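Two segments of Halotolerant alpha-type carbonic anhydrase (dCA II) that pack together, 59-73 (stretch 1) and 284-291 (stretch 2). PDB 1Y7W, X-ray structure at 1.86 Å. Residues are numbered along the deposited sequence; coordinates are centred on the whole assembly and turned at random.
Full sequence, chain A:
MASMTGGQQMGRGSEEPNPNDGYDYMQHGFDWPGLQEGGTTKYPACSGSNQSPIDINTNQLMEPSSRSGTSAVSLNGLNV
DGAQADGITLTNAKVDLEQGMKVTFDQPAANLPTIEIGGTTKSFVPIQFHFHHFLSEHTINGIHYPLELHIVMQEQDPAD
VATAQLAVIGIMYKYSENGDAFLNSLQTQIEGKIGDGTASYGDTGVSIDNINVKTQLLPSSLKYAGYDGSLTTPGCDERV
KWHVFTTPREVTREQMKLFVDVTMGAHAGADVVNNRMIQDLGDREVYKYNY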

# COMPACT_ATOMS: atom_id res chain seq x y z
N ASN A 59 -19.46 -10.39 -3.28
CA ASN A 59 -20.39 -11.51 -3.25
C ASN A 59 -19.72 -12.87 -3.49
O ASN A 59 -20.34 -13.90 -3.29
CB ASN A 59 -21.54 -11.29 -4.22
CG ASN A 59 -22.71 -10.66 -3.52
OD1 ASN A 59 -22.73 -9.44 -3.30
ND2 ASN A 59 -23.68 -11.49 -3.11
N GLN A 60 -18.45 -12.85 -3.91
CA GLN A 60 -17.69 -14.07 -4.12
C GLN A 60 -16.66 -14.36 -3.06
O GLN A 60 -15.88 -15.31 -3.22
CB GLN A 60 -16.99 -14.04 -5.45
CG GLN A 60 -17.95 -13.69 -6.55
CD GLN A 60 -18.20 -14.86 -7.47
OE1 GLN A 60 -18.38 -14.67 -8.70
NE2 GLN A 60 -18.23 -16.09 -6.90
N LEU A 61 -16.62 -13.61 -1.98
CA LEU A 61 -15.60 -13.89 -0.95
C LEU A 61 -15.91 -15.22 -0.22
O LEU A 61 -17.08 -15.50 0.10
CB LEU A 61 -15.55 -12.73 0.07
CG LEU A 61 -15.23 -11.38 -0.60
CD1 LEU A 61 -15.23 -10.23 0.45
CD2 LEU A 61 -13.87 -11.48 -1.28
N MET A 62 -14.87 -16.00 0.02
CA MET A 62 -14.98 -17.28 0.68
C MET A 62 -14.66 -17.15 2.19
O MET A 62 -14.16 -16.11 2.66
CB MET A 62 -14.02 -18.29 0.03
CG MET A 62 -14.25 -18.53 -1.46
SD MET A 62 -15.96 -19.27 -1.79
CE MET A 62 -16.85 -17.91 -2.30
N GLU A 63 -15.00 -18.20 2.93
CA GLU A 63 -14.77 -18.24 4.37
C GLU A 63 -13.30 -18.44 4.65
O GLU A 63 -12.63 -19.18 3.98
CB GLU A 63 -15.61 -19.36 5.02
CG GLU A 63 -17.14 -19.14 4.86
CD GLU A 63 -17.61 -17.77 5.36
OE1 GLU A 63 -17.03 -17.25 6.36
OE2 GLU A 63 -18.58 -17.19 4.77
N PRO A 64 -12.77 -17.74 5.65
CA PRO A 64 -11.35 -17.86 5.98
C PRO A 64 -10.85 -19.26 6.19
O PRO A 64 -9.73 -19.55 5.78
CB PRO A 64 -11.20 -17.02 7.24
CG PRO A 64 -12.29 -16.00 7.09
CD PRO A 64 -13.43 -16.80 6.56
N SER A 65 -11.64 -20.11 6.86
CA SER A 65 -11.14 -21.46 7.11
C SER A 65 -10.94 -22.25 5.83
O SER A 65 -10.22 -23.24 5.84
CB SER A 65 -12.09 -22.22 8.06
OG SER A 65 -13.36 -22.40 7.42
N SER A 66 -11.52 -21.80 4.71
CA SER A 66 -11.31 -22.55 3.45
C SER A 66 -10.03 -22.16 2.73
O SER A 66 -9.70 -22.71 1.68
CB SER A 66 -12.50 -22.38 2.50
OG SER A 66 -12.65 -21.04 2.01
N ARG A 67 -9.27 -21.21 3.31
CA ARG A 67 -8.02 -20.77 2.70
C ARG A 67 -6.88 -21.61 3.19
O ARG A 67 -6.54 -21.53 4.37
CB ARG A 67 -7.72 -19.29 3.04
CG ARG A 67 -6.46 -18.77 2.37
CD ARG A 67 -6.27 -17.31 2.72
NE ARG A 67 -5.14 -16.69 2.01
CZ ARG A 67 -4.83 -15.40 2.15
NH1 ARG A 67 -3.79 -14.86 1.50
NH2 ARG A 67 -5.58 -14.68 2.99
N SER A 68 -6.27 -22.40 2.30
CA SER A 68 -5.15 -23.25 2.71
C SER A 68 -3.85 -22.45 2.82
O SER A 68 -3.54 -21.63 1.95
CB SER A 68 -4.84 -24.37 1.67
OG SER A 68 -5.97 -25.14 1.33
N GLY A 69 -3.09 -22.72 3.87
CA GLY A 69 -1.79 -22.09 4.02
C GLY A 69 -1.67 -20.70 4.62
O GLY A 69 -0.55 -20.32 4.87
N THR A 70 -2.75 -19.96 4.83
CA THR A 70 -2.66 -18.59 5.38
C THR A 70 -3.87 -18.29 6.26
O THR A 70 -5.01 -18.51 5.87
CB THR A 70 -2.59 -17.54 4.22
OG1 THR A 70 -1.57 -17.90 3.30
CG2 THR A 70 -2.29 -16.10 4.74
N SER A 71 -3.62 -17.76 7.47
CA SER A 71 -4.71 -17.40 8.40
C SER A 71 -4.97 -15.91 8.26
O SER A 71 -4.25 -15.22 7.52
CB SER A 71 -4.24 -17.60 9.86
OG SER A 71 -3.20 -16.63 10.17
N ALA A 72 -6.00 -15.44 9.00
CA ALA A 72 -6.34 -14.03 9.14
C ALA A 72 -5.11 -13.37 9.78
O ALA A 72 -4.31 -14.05 10.42
CB ALA A 72 -7.49 -13.85 10.15
N VAL A 73 -4.95 -12.06 9.60
CA VAL A 73 -3.85 -11.37 10.28
C VAL A 73 -4.34 -10.99 11.68
O VAL A 73 -5.53 -10.71 11.88
CB VAL A 73 -3.41 -10.09 9.53
CG1 VAL A 73 -4.55 -9.11 9.45
CG2 VAL A 73 -2.14 -9.45 10.25
N ARG A 284 -7.16 -18.63 -8.02
CA ARG A 284 -7.26 -18.12 -6.64
C ARG A 284 -8.66 -17.81 -6.22
O ARG A 284 -9.53 -17.53 -7.09
CB ARG A 284 -6.47 -16.82 -6.52
CG ARG A 284 -5.00 -16.97 -6.75
CD ARG A 284 -4.24 -15.63 -6.70
NE ARG A 284 -4.51 -14.83 -7.92
CZ ARG A 284 -4.05 -13.61 -8.13
NH1 ARG A 284 -3.31 -13.01 -7.21
NH2 ARG A 284 -4.29 -12.98 -9.29
N GLU A 285 -8.91 -17.86 -4.91
CA GLU A 285 -10.19 -17.39 -4.36
C GLU A 285 -9.77 -16.21 -3.49
O GLU A 285 -8.58 -16.04 -3.23
CB GLU A 285 -10.90 -18.43 -3.47
CG GLU A 285 -11.36 -19.69 -4.19
CD GLU A 285 -12.51 -19.46 -5.14
OE1 GLU A 285 -13.10 -18.35 -5.12
OE2 GLU A 285 -12.84 -20.41 -5.92
N VAL A 286 -10.74 -15.39 -3.07
CA VAL A 286 -10.44 -14.23 -2.21
C VAL A 286 -11.30 -14.53 -1.00
O VAL A 286 -12.40 -15.02 -1.14
CB VAL A 286 -10.84 -12.92 -2.92
CG1 VAL A 286 -10.44 -11.68 -2.05
CG2 VAL A 286 -10.09 -12.82 -4.28
N TYR A 287 -10.80 -14.22 0.19
CA TYR A 287 -11.51 -14.57 1.43
C TYR A 287 -11.93 -13.34 2.22
O TYR A 287 -11.30 -12.31 2.13
CB TYR A 287 -10.56 -15.49 2.25
CG TYR A 287 -10.05 -16.64 1.41
CD1 TYR A 287 -8.92 -16.48 0.60
CD2 TYR A 287 -10.73 -17.85 1.37
CE1 TYR A 287 -8.48 -17.51 -0.23
CE2 TYR A 287 -10.31 -18.88 0.54
CZ TYR A 287 -9.20 -18.71 -0.25
OH TYR A 287 -8.75 -19.75 -0.97
N LYS A 288 -13.04 -13.45 2.94
CA LYS A 288 -13.54 -12.35 3.75
C LYS A 288 -13.20 -12.52 5.23
O LYS A 288 -13.46 -13.57 5.82
CB LYS A 288 -15.05 -12.21 3.60
CG LYS A 288 -15.85 -13.47 3.84
CD LYS A 288 -17.28 -13.10 3.63
CE LYS A 288 -18.21 -14.29 3.67
NZ LYS A 288 -19.61 -13.70 3.40
N TYR A 289 -12.66 -11.46 5.81
CA TYR A 289 -12.25 -11.47 7.20
C TYR A 289 -12.98 -10.38 7.99
O TYR A 289 -13.17 -9.25 7.52
CB TYR A 289 -10.73 -11.25 7.28
CG TYR A 289 -9.91 -12.36 6.65
CD1 TYR A 289 -9.57 -12.33 5.30
CD2 TYR A 289 -9.53 -13.48 7.39
CE1 TYR A 289 -8.89 -13.39 4.70
CE2 TYR A 289 -8.83 -14.56 6.82
CZ TYR A 289 -8.52 -14.50 5.47
OH TYR A 289 -7.80 -15.50 4.87
N ASN A 290 -13.36 -10.73 9.20
CA ASN A 290 -14.08 -9.85 10.11
C ASN A 290 -15.45 -9.44 9.59
O ASN A 290 -15.95 -8.39 9.96
CB ASN A 290 -13.26 -8.58 10.45
CG ASN A 290 -11.86 -8.90 10.95
OD1 ASN A 290 -11.68 -9.73 11.83
ND2 ASN A 290 -10.85 -8.25 10.38
N TYR A 291 -16.05 -10.25 8.73
CA TYR A 291 -17.39 -9.93 8.24
C TYR A 291 -18.45 -10.59 9.16
O TYR A 291 -18.07 -11.36 10.08
CB TYR A 291 -17.61 -10.45 6.81
CG TYR A 291 -17.13 -9.54 5.69
CD1 TYR A 291 -18.01 -9.13 4.68
CD2 TYR A 291 -15.80 -9.10 5.62
CE1 TYR A 291 -17.60 -8.29 3.64
CE2 TYR A 291 -15.38 -8.27 4.58
CZ TYR A 291 -16.28 -7.87 3.59
OH TYR A 291 -15.90 -7.02 2.57
OXT TYR A 291 -19.67 -10.33 8.92
O HOH W 1 -13.14 -15.71 -4.41
O HOH W 2 -7.64 -17.71 6.22
O HOH W 3 -10.12 -22.12 -1.36
O HOH W 4 -7.92 -9.67 11.26

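Residues 59-73 and 284-291, more than 200 positions apart in sequence, pack along a single beta bridge between Met62 and Tyr287, whose CA atoms lie 4.5 Å apart, and together bury 768 Å². Two nearly straight hydrogen bonds clamp the bridge: Met62 N donates to Val286 O at 2.9 Å, and Lys288 N donates to Met62 O, also at 2.9 Å. The same carbonyls receive CA-H...O contacts, Leu61 CA to Val286 O at 3.4 Å and Tyr287 CA to Met62 O at 3.3 Å, so the backbones lie close enough here to leave little space between them.

Leu61 points toward the other stretch and is a principal bump of the first. Its forked end fits a hollow lined by Val286, Lys288 and Tyr291: CD2 of Leu61 meets CG1 of Val286 at 3.5 Å, CB of Leu61 lies 3.6 Å from CB of Lys288, and CD1 of Leu61 lies 4.1 Å from CZ of Tyr291. A branched aliphatic side chain suits this site because its two methyls can touch separate walls. Lys288 is extended beyond its chi1 of p, and its chain runs out to Glu63, whose side chain starts away from the partner but folds back through two m rotamers. The resulting salt bridge, Glu63 OE2 to Lys288 NZ, is long at 3.9 Å; OE2 of Glu63 comes nearer to CE of Lys288, at 3.1 Å.

The ring of Tyr287 is held by the turn that follows Met62. Its CD2 lies 3.6 Å from CB of Met62, while the flat side is covered by Arg67, whose CB sits 3.5 Å from the ring centroid of Tyr287, almost on the ring normal. At the ring edge lie the carbonyl of Glu63 and the hydroxyl of Ser66. That hydroxyl is tied back within its own turn, Ser66 OG donating to Glu63 O at 2.7 Å, and the 3-10 segment 64-66 gives this border its compact curve. Farther out, water 3 joins Ser66 O (3.1 Å) to Tyr287 OH (2.8 Å).

From its place over Tyr287, the all-t side chain of buried Arg67 reaches on to Tyr289, where NH2 of Arg67 donates to OH of Tyr289 at 3.0 Å. One long residue thus serves both tyrosines, its aliphatic part covering a ring and its charged end meeting a hydroxyl. Tyr289 itself is buried, its ring wedged into a notch between Pro64 and Ala72: CB of Pro64 approaches CE2 of Tyr289 at 3.4 Å, and CB of Ala72 approaches CD2 of Tyr289 at 3.5 Å. The small methyl of Ala72 lies snugly against the ring. Beyond the notch, water 2 fills a polar pocket, accepting from Tyr289 OH at 2.6 Å and donating to Pro64 O and Thr70 O, each at 2.8 Å. At the other end of the contact, water 1 accepts from Val286 N at 2.8 Å and lies 3.0 Å from Gln60 O.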